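Long-range contacts in BexL (PDB 4XRW), which probably acts as a di-domain aromatase/cyclase, cyclising and aromatising a polyketide intermediate in the type II pathway to BE-7585A: residues Val125-His129 / Ser152-Leu156; Leu171-Asp177 / Ser278-Leu284. All coordinates share one frame; numbering follows the deposited sequence.

Interaction 1: residues Val125-His129 / Ser152-Leu156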
ATOM      1  N   VAL A 125     -21.029  -5.794   3.966  1.00 27.69           N
ATOM      2  CA  VAL A 125     -19.899  -6.558   3.451  1.00 25.25           C
ATOM      3  C   VAL A 125     -19.748  -7.797   4.285  1.00 28.91           C
ATOM      4  O   VAL A 125     -19.551  -7.723   5.489  1.00 30.72           O
ATOM      5  CB  VAL A 125     -18.611  -5.743   3.469  1.00 32.86           C
ATOM      6  CG1 VAL A 125     -17.429  -6.591   2.942  1.00 29.51           C
ATOM      7  CG2 VAL A 125     -18.798  -4.488   2.637  1.00 32.55           C
ATOM      8  N   ARG A 126     -19.881  -8.938   3.626  1.00 23.74           N
ATOM      9  CA  ARG A 126     -19.706 -10.238   4.241  1.00 26.65           C
ATOM     10  C   ARG A 126     -18.391 -10.867   3.810  1.00 22.64           C
ATOM     11  O   ARG A 126     -18.082 -10.886   2.611  1.00 24.65           O
ATOM     12  CB  ARG A 126     -20.853 -11.146   3.839  1.00 30.54           C
ATOM     13  CG  ARG A 126     -22.221 -10.553   4.165  1.00 32.13           C
ATOM     14  CD  ARG A 126     -23.287 -11.387   3.530  1.00 33.44           C
ATOM     15  NE  ARG A 126     -23.191 -12.796   3.873  1.00 28.99           N
ATOM     16  CZ  ARG A 126     -23.736 -13.769   3.160  1.00 36.14           C
ATOM     17  NH1 ARG A 126     -24.429 -13.465   2.072  1.00 39.19           N
ATOM     18  NH2 ARG A 126     -23.587 -15.045   3.527  1.00 33.58           N
ATOM     19  N   LEU A 127     -17.658 -11.400   4.779  1.00 23.68           N
ATOM     20  CA  LEU A 127     -16.374 -12.026   4.521  1.00 19.89           C
ATOM     21  C   LEU A 127     -16.436 -13.434   5.062  1.00 19.61           C
ATOM     22  O   LEU A 127     -16.528 -13.638   6.277  1.00 23.29           O
ATOM     23  CB  LEU A 127     -15.248 -11.215   5.156  1.00 21.00           C
ATOM     24  CG  LEU A 127     -13.844 -11.814   5.144  1.00 23.20           C
ATOM     25  CD1 LEU A 127     -13.378 -12.102   3.738  1.00 25.90           C
ATOM     26  CD2 LEU A 127     -12.865 -10.878   5.878  1.00 24.20           C
ATOM     27  N   LEU A 128     -16.412 -14.405   4.162  1.00 19.16           N
ATOM     28  CA  LEU A 128     -16.483 -15.810   4.514  1.00 20.58           C
ATOM     29  C   LEU A 128     -15.135 -16.478   4.375  1.00 24.50           C
ATOM     30  O   LEU A 128     -14.384 -16.134   3.455  1.00 21.38           O
ATOM     31  CB  LEU A 128     -17.455 -16.536   3.612  1.00 23.41           C
ATOM     32  CG  LEU A 128     -18.942 -16.200   3.775  1.00 31.58           C
ATOM     33  CD1 LEU A 128     -19.257 -14.755   3.390  1.00 32.65           C
ATOM     34  CD2 LEU A 128     -19.738 -17.180   2.904  1.00 31.76           C
ATOM     35  N   HIS A 129     -14.847 -17.444   5.240  1.00 22.15           N
ATOM     36  CA  HIS A 129     -13.658 -18.281   5.081  1.00 22.40           C
ATOM     37  C   HIS A 129     -14.013 -19.733   5.182  1.00 23.76           C
ATOM     38  O   HIS A 129     -14.967 -20.116   5.877  1.00 26.13           O
ATOM     39  CB  HIS A 129     -12.596 -17.934   6.127  1.00 21.01           C
ATOM     40  CG  HIS A 129     -11.928 -16.617   5.899  1.00 21.85           C
ATOM     41  ND1 HIS A 129     -12.418 -15.428   6.407  1.00 21.30           N
ATOM     42  CD2 HIS A 129     -10.815 -16.295   5.202  1.00 27.34           C
ATOM     43  CE1 HIS A 129     -11.636 -14.436   6.028  1.00 25.08           C
ATOM     44  NE2 HIS A 129     -10.655 -14.936   5.297  1.00 26.78           N
ATOM     45  N   SER A 152      -9.996 -11.465  10.502  1.00 23.56           N
ATOM     46  CA  SER A 152     -11.191 -11.046   9.774  1.00 24.59           C
ATOM     47  C   SER A 152     -11.828  -9.827  10.407  1.00 26.71           C
ATOM     48  O   SER A 152     -12.270  -8.937   9.708  1.00 25.57           O
ATOM     49  CB  SER A 152     -12.228 -12.159   9.696  1.00 27.85           C
ATOM     50  OG  SER A 152     -11.744 -13.255   8.953  1.00 29.20           O
ATOM     51  N   ARG A 153     -11.880  -9.784  11.734  1.00 24.48           N
ATOM     52  CA  ARG A 153     -12.473  -8.639  12.409  1.00 24.59           C
ATOM     53  C   ARG A 153     -11.660  -7.371  12.206  1.00 28.37           C
ATOM     54  O   ARG A 153     -12.224  -6.302  11.964  1.00 27.13           O
ATOM     55  CB  ARG A 153     -12.621  -8.923  13.902  1.00 30.89           C
ATOM     56  CG  ARG A 153     -13.685  -9.956  14.224  1.00 32.45           C
ATOM     57  CD  ARG A 153     -13.666 -10.285  15.716  1.00 36.65           C
ATOM     58  NE  ARG A 153     -14.669 -11.293  16.019  1.00 41.04           N
ATOM     59  CZ  ARG A 153     -15.980 -11.057  16.019  1.00 52.39           C
ATOM     60  NH1 ARG A 153     -16.447  -9.843  15.743  1.00 52.84           N
ATOM     61  NH2 ARG A 153     -16.833 -12.032  16.302  1.00 57.57           N
ATOM     62  N   SER A 154     -10.334  -7.481  12.277  1.00 29.75           N
ATOM     63  CA  SER A 154      -9.495  -6.303  12.125  1.00 28.88           C
ATOM     64  C   SER A 154      -9.518  -5.833  10.666  1.00 27.42           C
ATOM     65  O   SER A 154      -9.523  -4.641  10.409  1.00 27.14           O
ATOM     66  CB  SER A 154      -8.065  -6.585  12.603  1.00 32.06           C
ATOM     67  OG  SER A 154      -7.465  -7.648  11.894  1.00 41.85           O
ATOM     68  N   GLU A 155      -9.547  -6.771   9.721  1.00 27.66           N
ATOM     69  CA  GLU A 155      -9.610  -6.448   8.308  1.00 27.38           C
ATOM     70  C   GLU A 155     -10.898  -5.717   7.961  1.00 26.15           C
ATOM     71  O   GLU A 155     -10.866  -4.730   7.236  1.00 27.41           O
ATOM     72  CB  GLU A 155      -9.474  -7.730   7.468  1.00 29.83           C
ATOM     73  CG  GLU A 155      -9.632  -7.559   5.999  1.00 36.54           C
ATOM     74  CD  GLU A 155      -9.103  -8.754   5.214  1.00 45.17           C
ATOM     75  OE1 GLU A 155      -9.755  -9.826   5.216  1.00 40.80           O
ATOM     76  OE2 GLU A 155      -8.023  -8.611   4.602  1.00 50.12           O
ATOM     77  N   LEU A 156     -12.032  -6.204   8.464  1.00 25.23           N
ATOM     78  CA  LEU A 156     -13.324  -5.576   8.157  1.00 25.26           C
ATOM     79  C   LEU A 156     -13.426  -4.191   8.806  1.00 26.59           C
ATOM     80  O   LEU A 156     -13.971  -3.250   8.222  1.00 25.86           O
ATOM     81  CB  LEU A 156     -14.487  -6.462   8.624  1.00 23.88           C
ATOM     82  CG  LEU A 156     -14.810  -7.669   7.749  1.00 25.26           C
ATOM     83  CD1 LEU A 156     -16.016  -8.457   8.269  1.00 30.92           C
ATOM     84  CD2 LEU A 156     -15.044  -7.213   6.307  1.00 32.49           C
TER
HETATM   85  O   HOH W   1      -8.890 -12.999   4.297  1.00 47.20           O
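The His129 imidazole meets Ser152 obliquely: its CE1 is 3.2 Å from Ser152 OG. At the ring edge, in plane, NE2 holds a water at 2.8 Å. The same water gives a weak, 3.4 Å hydrogen bond to Glu155 OE1, so the water links imidazole and carboxylate only loosely. Ser152 OG is hydrogen-bonded to Val148 O, one turn back in its own helix. The Glu155 carboxylate also touches carbon: OE1 lies 3.3 Å from Leu127 CD2, the two side chains crossing at about a right angle. With CG anti to the backbone N (chi1 172°), Leu127 brings CD2 against both Glu155 OE1 and, at 4.0 Å, Ser152 OG. These contacts belong to a helix-grip fold, in which a curved antiparallel sheet wraps a long C-terminal helix; here strand 123-133 faces helix 138-166, the two short segments running nearly antiparallel at 153°. Farther along, Leu156 CD2 reaches both Leu127 CB and Val125 CG1, each at 4.2 Å, and the Val125 and Leu156 side chains cross obliquely. Trp113 of the adjoining strand touches both Val125 and Leu156, while His26 of strand 22-30 packs on Ser152 and Leu156. Glu155 OE2 makes a weak hydrogen bond to N4 of a bound MES molecule, probably from the crystallisation liquor.

Interaction 2: residues Leu171-Asp177 / Ser278-Leu284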
ATOM      1  N   LEU A 171     -10.439  14.410   1.415  1.00 31.54           N
ATOM      2  CA  LEU A 171      -9.455  13.822   2.315  1.00 32.54           C
ATOM      3  C   LEU A 171      -8.390  13.020   1.577  1.00 29.40           C
ATOM      4  O   LEU A 171      -7.313  12.781   2.112  1.00 31.16           O
ATOM      5  CB  LEU A 171     -10.149  12.920   3.327  1.00 34.75           C
ATOM      6  CG  LEU A 171     -11.276  13.587   4.126  1.00 37.34           C
ATOM      7  CD1 LEU A 171     -11.871  12.610   5.113  1.00 35.58           C
ATOM      8  CD2 LEU A 171     -10.788  14.827   4.834  1.00 31.47           C
ATOM      9  N   THR A 172      -8.693  12.607   0.361  1.00 29.01           N
ATOM     10  CA  THR A 172      -7.818  11.711  -0.396  1.00 31.24           C
ATOM     11  C   THR A 172      -7.390  12.412  -1.649  1.00 36.28           C
ATOM     12  O   THR A 172      -8.233  12.893  -2.394  1.00 31.91           O
ATOM     13  CB  THR A 172      -8.535  10.411  -0.754  1.00 33.16           C
ATOM     14  OG1 THR A 172      -8.912   9.753   0.452  1.00 36.73           O
ATOM     15  CG2 THR A 172      -7.645   9.473  -1.586  1.00 38.38           C
ATOM     16  N   PHE A 173      -6.085  12.472  -1.901  1.00 26.75           N
ATOM     17  CA  PHE A 173      -5.601  13.138  -3.100  1.00 27.51           C
ATOM     18  C   PHE A 173      -4.318  12.473  -3.554  1.00 32.97           C
ATOM     19  O   PHE A 173      -3.642  11.806  -2.778  1.00 24.12           O
ATOM     20  CB  PHE A 173      -5.400  14.637  -2.855  1.00 33.45           C
ATOM     21  CG  PHE A 173      -4.409  14.954  -1.787  1.00 29.86           C
ATOM     22  CD1 PHE A 173      -3.096  15.234  -2.113  1.00 33.35           C
ATOM     23  CD2 PHE A 173      -4.778  14.958  -0.447  1.00 31.26           C
ATOM     24  CE1 PHE A 173      -2.167  15.540  -1.132  1.00 33.62           C
ATOM     25  CE2 PHE A 173      -3.856  15.250   0.546  1.00 35.52           C
ATOM     26  CZ  PHE A 173      -2.536  15.541   0.194  1.00 34.13           C
ATOM     27  N   SER A 174      -4.012  12.654  -4.825  1.00 27.26           N
ATOM     28  CA  SER A 174      -2.867  12.032  -5.429  1.00 30.10           C
ATOM     29  C   SER A 174      -2.219  13.043  -6.349  1.00 38.94           C
ATOM     30  O   SER A 174      -2.901  13.882  -6.934  1.00 31.78           O
ATOM     31  CB  SER A 174      -3.288  10.787  -6.168  1.00 28.17           C
ATOM     32  OG  SER A 174      -2.306  10.379  -7.095  1.00 43.58           O
ATOM     33  N   PHE A 175      -0.901  12.991  -6.463  1.00 28.64           N
ATOM     34  CA  PHE A 175      -0.199  13.915  -7.360  1.00 36.41           C
ATOM     35  C   PHE A 175       1.121  13.284  -7.793  1.00 39.57           C
ATOM     36  O   PHE A 175       1.638  12.397  -7.108  1.00 27.43           O
ATOM     37  CB  PHE A 175       0.038  15.263  -6.678  1.00 39.05           C
ATOM     38  CG  PHE A 175       0.937  15.195  -5.484  1.00 35.59           C
ATOM     39  CD1 PHE A 175       2.313  15.343  -5.627  1.00 40.85           C
ATOM     40  CD2 PHE A 175       0.427  14.982  -4.222  1.00 38.32           C
ATOM     41  CE1 PHE A 175       3.151  15.283  -4.525  1.00 34.99           C
ATOM     42  CE2 PHE A 175       1.265  14.912  -3.116  1.00 38.02           C
ATOM     43  CZ  PHE A 175       2.628  15.057  -3.273  1.00 33.01           C
ATOM     44  N   THR A 176       1.639  13.741  -8.930  1.00 29.90           N
ATOM     45  CA  THR A 176       2.858  13.189  -9.522  1.00 31.28           C
ATOM     46  C   THR A 176       3.836  14.305  -9.925  1.00 40.96           C
ATOM     47  O   THR A 176       3.414  15.350 -10.408  1.00 41.72           O
ATOM     48  CB  THR A 176       2.529  12.337 -10.751  1.00 34.91           C
ATOM     49  OG1 THR A 176       1.649  11.259 -10.382  1.00 34.87           O
ATOM     50  CG2 THR A 176       3.780  11.767 -11.371  1.00 33.22           C
ATOM     51  N   ASP A 177       5.133  14.089  -9.697  1.00 30.88           N
ATOM     52  CA  ASP A 177       6.174  14.991 -10.231  1.00 35.90           C
ATOM     53  C   ASP A 177       7.012  14.211 -11.222  1.00 37.15           C
ATOM     54  O   ASP A 177       7.303  13.050 -10.981  1.00 26.54           O
ATOM     55  CB  ASP A 177       7.042  15.556  -9.120  1.00 35.57           C
ATOM     56  CG  ASP A 177       6.318  16.579  -8.282  1.00 40.49           C
ATOM     57  OD1 ASP A 177       6.009  17.679  -8.793  1.00 46.48           O
ATOM     58  OD2 ASP A 177       6.081  16.302  -7.104  1.00 37.81           O
ATOM     59  N   SER A 278       7.571  10.433  -9.754  1.00 21.52           N
ATOM     60  CA  SER A 278       7.290  10.130  -8.358  1.00 23.97           C
ATOM     61  C   SER A 278       5.839  10.477  -8.089  1.00 25.72           C
ATOM     62  O   SER A 278       5.470  11.659  -8.135  1.00 23.83           O
ATOM     63  CB  SER A 278       8.193  10.933  -7.444  1.00 22.70           C
ATOM     64  OG  SER A 278       7.911  10.733  -6.083  1.00 25.30           O
ATOM     65  N   GLU A 279       5.030   9.452  -7.812  1.00 21.87           N
ATOM     66  CA  GLU A 279       3.614   9.622  -7.500  1.00 23.68           C
ATOM     67  C   GLU A 279       3.382   9.469  -6.013  1.00 26.03           C
ATOM     68  O   GLU A 279       4.063   8.683  -5.364  1.00 21.75           O
ATOM     69  CB  GLU A 279       2.784   8.599  -8.274  1.00 26.08           C
ATOM     70  CG  GLU A 279       1.271   8.729  -8.053  1.00 27.58           C
ATOM     71  CD  GLU A 279       0.725   7.976  -6.821  1.00 37.76           C
ATOM     72  OE1 GLU A 279       1.482   7.303  -6.060  1.00 30.17           O
ATOM     73  OE2 GLU A 279      -0.503   8.072  -6.611  1.00 40.16           O
ATOM     74  N   HIS A 280       2.442  10.212  -5.485  1.00 23.63           N
ATOM     75  CA  HIS A 280       2.036  10.070  -4.117  1.00 22.30           C
ATOM     76  C   HIS A 280       0.532  10.016  -3.996  1.00 26.36           C
ATOM     77  O   HIS A 280      -0.131  10.756  -4.624  1.00 24.32           O
ATOM     78  CB  HIS A 280       2.502  11.213  -3.256  1.00 24.65           C
ATOM     79  CG  HIS A 280       3.981  11.412  -3.240  1.00 24.97           C
ATOM     80  ND1 HIS A 280       4.778  10.968  -2.220  1.00 27.08           N
ATOM     81  CD2 HIS A 280       4.787  12.083  -4.076  1.00 26.88           C
ATOM     82  CE1 HIS A 280       6.020  11.305  -2.467  1.00 29.28           C
ATOM     83  NE2 HIS A 280       6.050  11.985  -3.583  1.00 27.36           N
ATOM     84  N   THR A 281       0.050   9.127  -3.157  1.00 21.39           N
ATOM     85  CA  THR A 281      -1.356   9.114  -2.737  1.00 25.42           C
ATOM     86  C   THR A 281      -1.422   9.299  -1.212  1.00 24.39           C
ATOM     87  O   THR A 281      -0.738   8.585  -0.410  1.00 21.78           O
ATOM     88  CB  THR A 281      -2.080   7.817  -3.154  1.00 30.80           C
ATOM     89  OG1 THR A 281      -2.237   7.771  -4.586  1.00 28.97           O
ATOM     90  CG2 THR A 281      -3.463   7.744  -2.509  1.00 29.28           C
ATOM     91  N   VAL A 282      -2.239  10.267  -0.792  1.00 22.72           N
ATOM     92  CA  VAL A 282      -2.375  10.578   0.608  1.00 20.55           C
ATOM     93  C   VAL A 282      -3.839  10.564   1.034  1.00 26.55           C
ATOM     94  O   VAL A 282      -4.687  11.018   0.283  1.00 26.45           O
ATOM     95  CB  VAL A 282      -1.790  11.967   0.953  1.00 25.53           C
ATOM     96  CG1 VAL A 282      -1.963  12.279   2.432  1.00 26.47           C
ATOM     97  CG2 VAL A 282      -0.305  12.025   0.608  1.00 27.16           C
ATOM     98  N   VAL A 283      -4.093  10.037   2.224  1.00 25.12           N
ATOM     99  CA  VAL A 283      -5.356  10.255   2.933  1.00 24.83           C
ATOM    100  C   VAL A 283      -5.066  11.055   4.186  1.00 23.17           C
ATOM    101  O   VAL A 283      -4.225  10.678   5.010  1.00 25.22           O
ATOM    102  CB  VAL A 283      -6.060   8.935   3.313  1.00 21.21           C
ATOM    103  CG1 VAL A 283      -7.381   9.219   4.044  1.00 27.56           C
ATOM    104  CG2 VAL A 283      -6.306   8.083   2.091  1.00 24.44           C
ATOM    105  N   LEU A 284      -5.771  12.172   4.362  1.00 22.34           N
ATOM    106  CA  LEU A 284      -5.558  13.006   5.545  1.00 25.13           C
ATOM    107  C   LEU A 284      -6.243  12.502   6.805  1.00 33.71           C
ATOM    108  O   LEU A 284      -7.249  11.806   6.756  1.00 34.19           O
ATOM    109  CB  LEU A 284      -6.028  14.431   5.265  1.00 27.61           C
ATOM    110  CG  LEU A 284      -5.247  15.198   4.226  1.00 29.93           C
ATOM    111  CD1 LEU A 284      -5.948  16.528   3.932  1.00 34.61           C
ATOM    112  CD2 LEU A 284      -3.855  15.431   4.723  1.00 30.43           C
TER
HETATM  113  O   HOH W   2       6.182  13.715  -6.261  1.00 36.11           O
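Val282 CB sits over one face of the Phe173 ring, 4.1 Å from its centroid in a CH-pi contact, while Leu284 CG meets the ring edge in plane. His280 CB lies in the same way over a face of the Phe175 ring; beyond it the two rings are inclined by 23° and so displaced that they hardly overlap. Both phenylalanines hold CG between backbone N and carbonyl carbon (chi1 60° and 64°), which swings the rings across to the partner strand. On the other face Glu279 OE2 accepts two hydroxyls: Thr281 OG1 at 2.7 Å on its syn lone pair, and Ser174 OG at 3.0 Å on the anti side, somewhat out of the carboxylate plane. With an alanine at Glu279, the Ser174 and Thr281 hydroxyls would probably lose the acceptor they share and be free to turn. Between the two sets of side chains, paired backbone bonds link Phe173 with Val282, Phe175 with His280 and Asp177 with Ser278. A water donates to Asp177 OD2 (2.7 Å) and Ser278 O. Farther out, Ser314 of helix 299-326 bonds His280 NE2 and Ser278 OG, Ser311 bonds Asp177 OD2, and His260 NE2 bonds His280 ND1. This antiparallel pairing of first and last strands, the C-terminal helix against one face, is characteristic of the helix-grip fold.

From the N terminus, the chain first completes the seven-stranded sheet of the first domain. Its last strand, 123-133, turns back through helix 138-166, and interaction 1 closes this short loop, with 22 residues between its segments. The same helix then leads to strand 172-181, which opens interaction 2. That contact closes only after 100 intervening residues, just over half of them strand, bringing the first and last strands of the second sheet together. The loops are in series, neither nested nor crossed, and their nearest atoms are about 15 Å apart. Interaction 1 ties sheet to helix in one domain; interaction 2 ties strand to strand in the other. Leu165 of helix 138-166 touches Leu171 and Val283, joining the two halves.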